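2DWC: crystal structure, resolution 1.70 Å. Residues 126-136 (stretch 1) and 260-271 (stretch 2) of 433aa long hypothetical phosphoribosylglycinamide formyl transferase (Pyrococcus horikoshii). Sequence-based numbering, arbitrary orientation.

Stretch 1 (126-136) ETLVKEAKVPT
Stretch 2, residues 260-271: YRIAKRITDVLG

The contact is centred on a helix that widens as it ends: after the ordinary bond from Glu131 N to Thr127 O (3.0 Å), Ala132 N also returns to Thr127 O (2.9 Å), making a pi-type turn, and Val134 N reaches back to Leu128 O (3.1 Å). Lys133 then leaves helical geometry with phi/psi of 60/60, and Val134 (-122/155) and Pro135 (-68/143) continue as extended chain. Helix end and extended tail both lie against helix 260-270.

The two helices run almost perpendicular, at 93°, with axes 9.6 Å apart at closest approach. Register is set by two CA pairs: Ala132 CA to Arg265 CA at 5.1 Å and Val134 CA to Ile262 CA at 6.0 Å. Ala132 points its CB toward the partner, and a methyl suits so close a backbone approach: its CB packs 3.9 Å from Ile266 CG1 and 4.2 Å from Val269 CG2.

Broadly, moving along stretch 1 carries the contact backward along stretch 2, although Ala132 still reaches Val269. Thr127, chi1 m, places CG2 3.7 Å from Val269 CG1, while its OG1 is satisfied elsewhere in the structure; the residue thus offers a methyl here without leaving its hydroxyl unpaired. Val269, chi1 t, gives up the largest area to the other stretch, its CG2 also lying 3.7 Å from Ala132 CA. Leu128 points sideways, with chi1 at -91° and chi2 p, yet its end comes nearer, bringing CG to 4.0 Å from Ile266 CD1.

Ile266 and Ile262 share the m,t rotamer. Val134, chi1 m and buried, reaches both: CG1 lies 3.9 Å from Ile262 CG2, and CG2 lies 4.2 Å from Ile266 CD1. Pro135, ring C-gamma endo, extends the apolar surface by setting CG 3.9 Å from Ile262 CD1. Beta-branched and cyclic side chains give this tail compact shapes with few rotatable bonds.

Arginines border the apolar patch. Arg265 points toward stretch 1 with chi1 to chi3 m,t,t and chi4 at -63°, so its CD sits 3.3 Å from Ala132 O and Lys133 O lies over one face of its guanidinium. Its aliphatic part works as packing too, with CB 3.7 Å from Val134 CG1. Arg261 (t,t,p, chi4 73°) brings NH2 to 4.1 Å from Pro135 CD.

No clear hydrogen bond crosses the contact. Its 505 Å² of buried surface, summed over both sides, rests chiefly on packing.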

# COMPACT_ATOMS: atom_id res chain seq x y z
N GLU B 126 26.17 0.05 -26.89
CA GLU B 126 27.61 -0.14 -26.77
C GLU B 126 28.01 -0.52 -25.34
O GLU B 126 28.96 -1.26 -25.12
CB GLU B 126 28.35 1.12 -27.23
CG GLU B 126 28.18 1.39 -28.74
CD GLU B 126 28.46 0.14 -29.59
OE1 GLU B 126 27.52 -0.37 -30.25
OE2 GLU B 126 29.61 -0.34 -29.57
N THR B 127 27.27 -0.00 -24.36
CA THR B 127 27.56 -0.35 -22.98
C THR B 127 27.29 -1.84 -22.77
O THR B 127 28.08 -2.54 -22.13
CB THR B 127 26.70 0.51 -21.99
OG1 THR B 127 27.07 1.89 -22.14
CG2 THR B 127 26.94 0.09 -20.53
N LEU B 128 26.16 -2.33 -23.31
CA LEU B 128 25.85 -3.75 -23.16
C LEU B 128 26.85 -4.64 -23.88
O LEU B 128 27.25 -5.67 -23.35
CB LEU B 128 24.46 -4.07 -23.73
CG LEU B 128 23.27 -4.00 -22.76
CD1 LEU B 128 23.35 -2.75 -21.92
CD2 LEU B 128 21.96 -4.05 -23.55
N VAL B 129 27.24 -4.26 -25.09
CA VAL B 129 28.15 -5.09 -25.86
C VAL B 129 29.61 -4.98 -25.42
O VAL B 129 30.25 -5.99 -25.17
CB VAL B 129 28.06 -4.74 -27.39
CG1 VAL B 129 29.06 -5.61 -28.19
CG2 VAL B 129 26.63 -4.96 -27.89
N LYS B 130 30.13 -3.75 -25.30
CA LYS B 130 31.54 -3.56 -24.93
C LYS B 130 31.88 -3.65 -23.45
O LYS B 130 32.93 -4.17 -23.10
CB LYS B 130 32.05 -2.20 -25.44
CG LYS B 130 31.77 -1.90 -26.90
CD LYS B 130 32.35 -2.95 -27.81
CE LYS B 130 32.03 -2.63 -29.27
NZ LYS B 130 32.33 -3.77 -30.19
N GLU B 131 31.01 -3.15 -22.58
CA GLU B 131 31.33 -3.23 -21.15
C GLU B 131 30.67 -4.37 -20.39
O GLU B 131 31.33 -5.08 -19.65
CB GLU B 131 30.99 -1.91 -20.48
CG GLU B 131 31.57 -0.70 -21.15
CD GLU B 131 31.26 0.57 -20.38
OE1 GLU B 131 31.80 0.74 -19.26
OE2 GLU B 131 30.46 1.39 -20.89
N ALA B 132 29.36 -4.53 -20.52
CA ALA B 132 28.71 -5.62 -19.79
C ALA B 132 29.06 -6.95 -20.45
O ALA B 132 29.09 -7.98 -19.78
CB ALA B 132 27.14 -5.43 -19.80
N LYS B 133 29.27 -6.92 -21.77
CA LYS B 133 29.59 -8.11 -22.56
C LYS B 133 28.51 -9.16 -22.48
O LYS B 133 28.73 -10.27 -22.00
CB LYS B 133 30.94 -8.68 -22.11
CG LYS B 133 32.06 -7.71 -22.31
CD LYS B 133 33.36 -8.30 -21.79
CE LYS B 133 34.54 -7.36 -21.99
NZ LYS B 133 35.81 -7.99 -21.51
N VAL B 134 27.31 -8.77 -22.90
CA VAL B 134 26.18 -9.68 -22.87
C VAL B 134 25.64 -9.80 -24.27
O VAL B 134 25.81 -8.92 -25.09
CB VAL B 134 25.04 -9.15 -21.94
CG1 VAL B 134 25.51 -9.15 -20.49
CG2 VAL B 134 24.61 -7.77 -22.37
N PRO B 135 24.98 -10.92 -24.56
CA PRO B 135 24.42 -11.12 -25.90
C PRO B 135 23.28 -10.17 -26.23
O PRO B 135 22.47 -9.84 -25.36
CB PRO B 135 23.99 -12.59 -25.89
CG PRO B 135 23.67 -12.86 -24.46
CD PRO B 135 24.68 -12.05 -23.66
N THR B 136 23.24 -9.72 -27.47
CA THR B 136 22.17 -8.84 -27.92
C THR B 136 21.90 -9.16 -29.37
O THR B 136 22.64 -9.94 -29.98
CB THR B 136 22.57 -7.35 -27.91
OG1 THR B 136 23.51 -7.11 -28.98
CG2 THR B 136 23.21 -6.95 -26.59
N TYR B 260 19.36 -13.83 -14.90
CA TYR B 260 20.06 -13.25 -13.74
C TYR B 260 21.51 -12.93 -14.10
O TYR B 260 22.02 -11.89 -13.73
CB TYR B 260 20.07 -14.20 -12.53
CG TYR B 260 18.70 -14.61 -12.03
CD1 TYR B 260 18.49 -15.86 -11.42
CD2 TYR B 260 17.59 -13.76 -12.18
CE1 TYR B 260 17.23 -16.24 -10.98
CE2 TYR B 260 16.31 -14.14 -11.75
CZ TYR B 260 16.13 -15.37 -11.15
OH TYR B 260 14.85 -15.76 -10.79
N ARG B 261 22.18 -13.82 -14.82
CA ARG B 261 23.57 -13.56 -15.18
C ARG B 261 23.73 -12.30 -16.04
O ARG B 261 24.64 -11.48 -15.80
CB ARG B 261 24.14 -14.80 -15.94
CG ARG B 261 25.65 -14.74 -16.21
CD ARG B 261 26.12 -15.86 -17.18
NE ARG B 261 25.71 -15.63 -18.57
CZ ARG B 261 26.26 -14.72 -19.37
NH1 ARG B 261 27.25 -13.94 -18.94
NH2 ARG B 261 25.84 -14.62 -20.63
N ILE B 262 22.88 -12.17 -17.05
CA ILE B 262 22.93 -11.01 -17.97
C ILE B 262 22.58 -9.73 -17.20
O ILE B 262 23.27 -8.70 -17.34
CB ILE B 262 21.97 -11.24 -19.15
CG1 ILE B 262 22.61 -12.26 -20.11
CG2 ILE B 262 21.69 -9.93 -19.90
CD1 ILE B 262 21.72 -12.80 -21.12
N ALA B 263 21.51 -9.79 -16.41
CA ALA B 263 21.13 -8.60 -15.62
C ALA B 263 22.29 -8.18 -14.70
O ALA B 263 22.62 -7.00 -14.60
CB ALA B 263 19.82 -8.92 -14.75
N LYS B 264 22.94 -9.13 -14.04
CA LYS B 264 24.04 -8.79 -13.14
C LYS B 264 25.19 -8.08 -13.86
O LYS B 264 25.76 -7.10 -13.33
CB LYS B 264 24.57 -10.05 -12.44
CG LYS B 264 25.76 -9.83 -11.48
CD LYS B 264 25.39 -9.07 -10.25
CE LYS B 264 26.38 -9.32 -9.09
NZ LYS B 264 27.78 -8.89 -9.39
N ARG B 265 25.53 -8.57 -15.05
CA ARG B 265 26.63 -7.96 -15.82
C ARG B 265 26.26 -6.52 -16.19
O ARG B 265 27.11 -5.64 -16.15
CB ARG B 265 26.90 -8.77 -17.09
CG ARG B 265 27.81 -9.99 -16.86
CD ARG B 265 28.01 -10.71 -18.18
NE ARG B 265 29.07 -11.70 -18.15
CZ ARG B 265 30.35 -11.43 -17.92
NH1 ARG B 265 30.74 -10.17 -17.70
NH2 ARG B 265 31.24 -12.41 -17.95
N ILE B 266 24.99 -6.29 -16.49
CA ILE B 266 24.55 -4.95 -16.86
C ILE B 266 24.51 -4.01 -15.66
O ILE B 266 25.02 -2.90 -15.71
CB ILE B 266 23.18 -4.99 -17.53
CG1 ILE B 266 23.32 -5.60 -18.93
CG2 ILE B 266 22.58 -3.55 -17.62
CD1 ILE B 266 21.99 -6.07 -19.55
N THR B 267 23.89 -4.45 -14.57
CA THR B 267 23.82 -3.56 -13.42
C THR B 267 25.18 -3.32 -12.76
O THR B 267 25.42 -2.25 -12.21
CB THR B 267 22.76 -4.03 -12.39
OG1 THR B 267 23.11 -5.31 -11.87
CG2 THR B 267 21.37 -4.11 -13.07
N ASP B 268 26.09 -4.30 -12.81
CA ASP B 268 27.44 -4.07 -12.26
C ASP B 268 28.10 -2.92 -13.05
O ASP B 268 28.87 -2.13 -12.48
CB ASP B 268 28.32 -5.33 -12.43
CG ASP B 268 28.05 -6.39 -11.38
OD1 ASP B 268 28.57 -7.52 -11.56
OD2 ASP B 268 27.32 -6.14 -10.37
N VAL B 269 27.85 -2.84 -14.35
CA VAL B 269 28.41 -1.74 -15.13
C VAL B 269 27.71 -0.39 -14.84
O VAL B 269 28.37 0.65 -14.70
CB VAL B 269 28.33 -2.01 -16.64
CG1 VAL B 269 28.73 -0.76 -17.43
CG2 VAL B 269 29.28 -3.19 -17.00
N LEU B 270 26.38 -0.39 -14.77
CA LEU B 270 25.68 0.88 -14.53
C LEU B 270 25.96 1.42 -13.13
O LEU B 270 26.11 2.63 -12.96
CB LEU B 270 24.16 0.74 -14.81
CG LEU B 270 23.84 0.40 -16.28
CD1 LEU B 270 22.34 0.17 -16.42
CD2 LEU B 270 24.32 1.55 -17.22
N GLY B 271 26.03 0.52 -12.14
CA GLY B 271 26.35 0.90 -10.77
C GLY B 271 25.26 1.65 -10.03
O GLY B 271 24.10 1.60 -10.44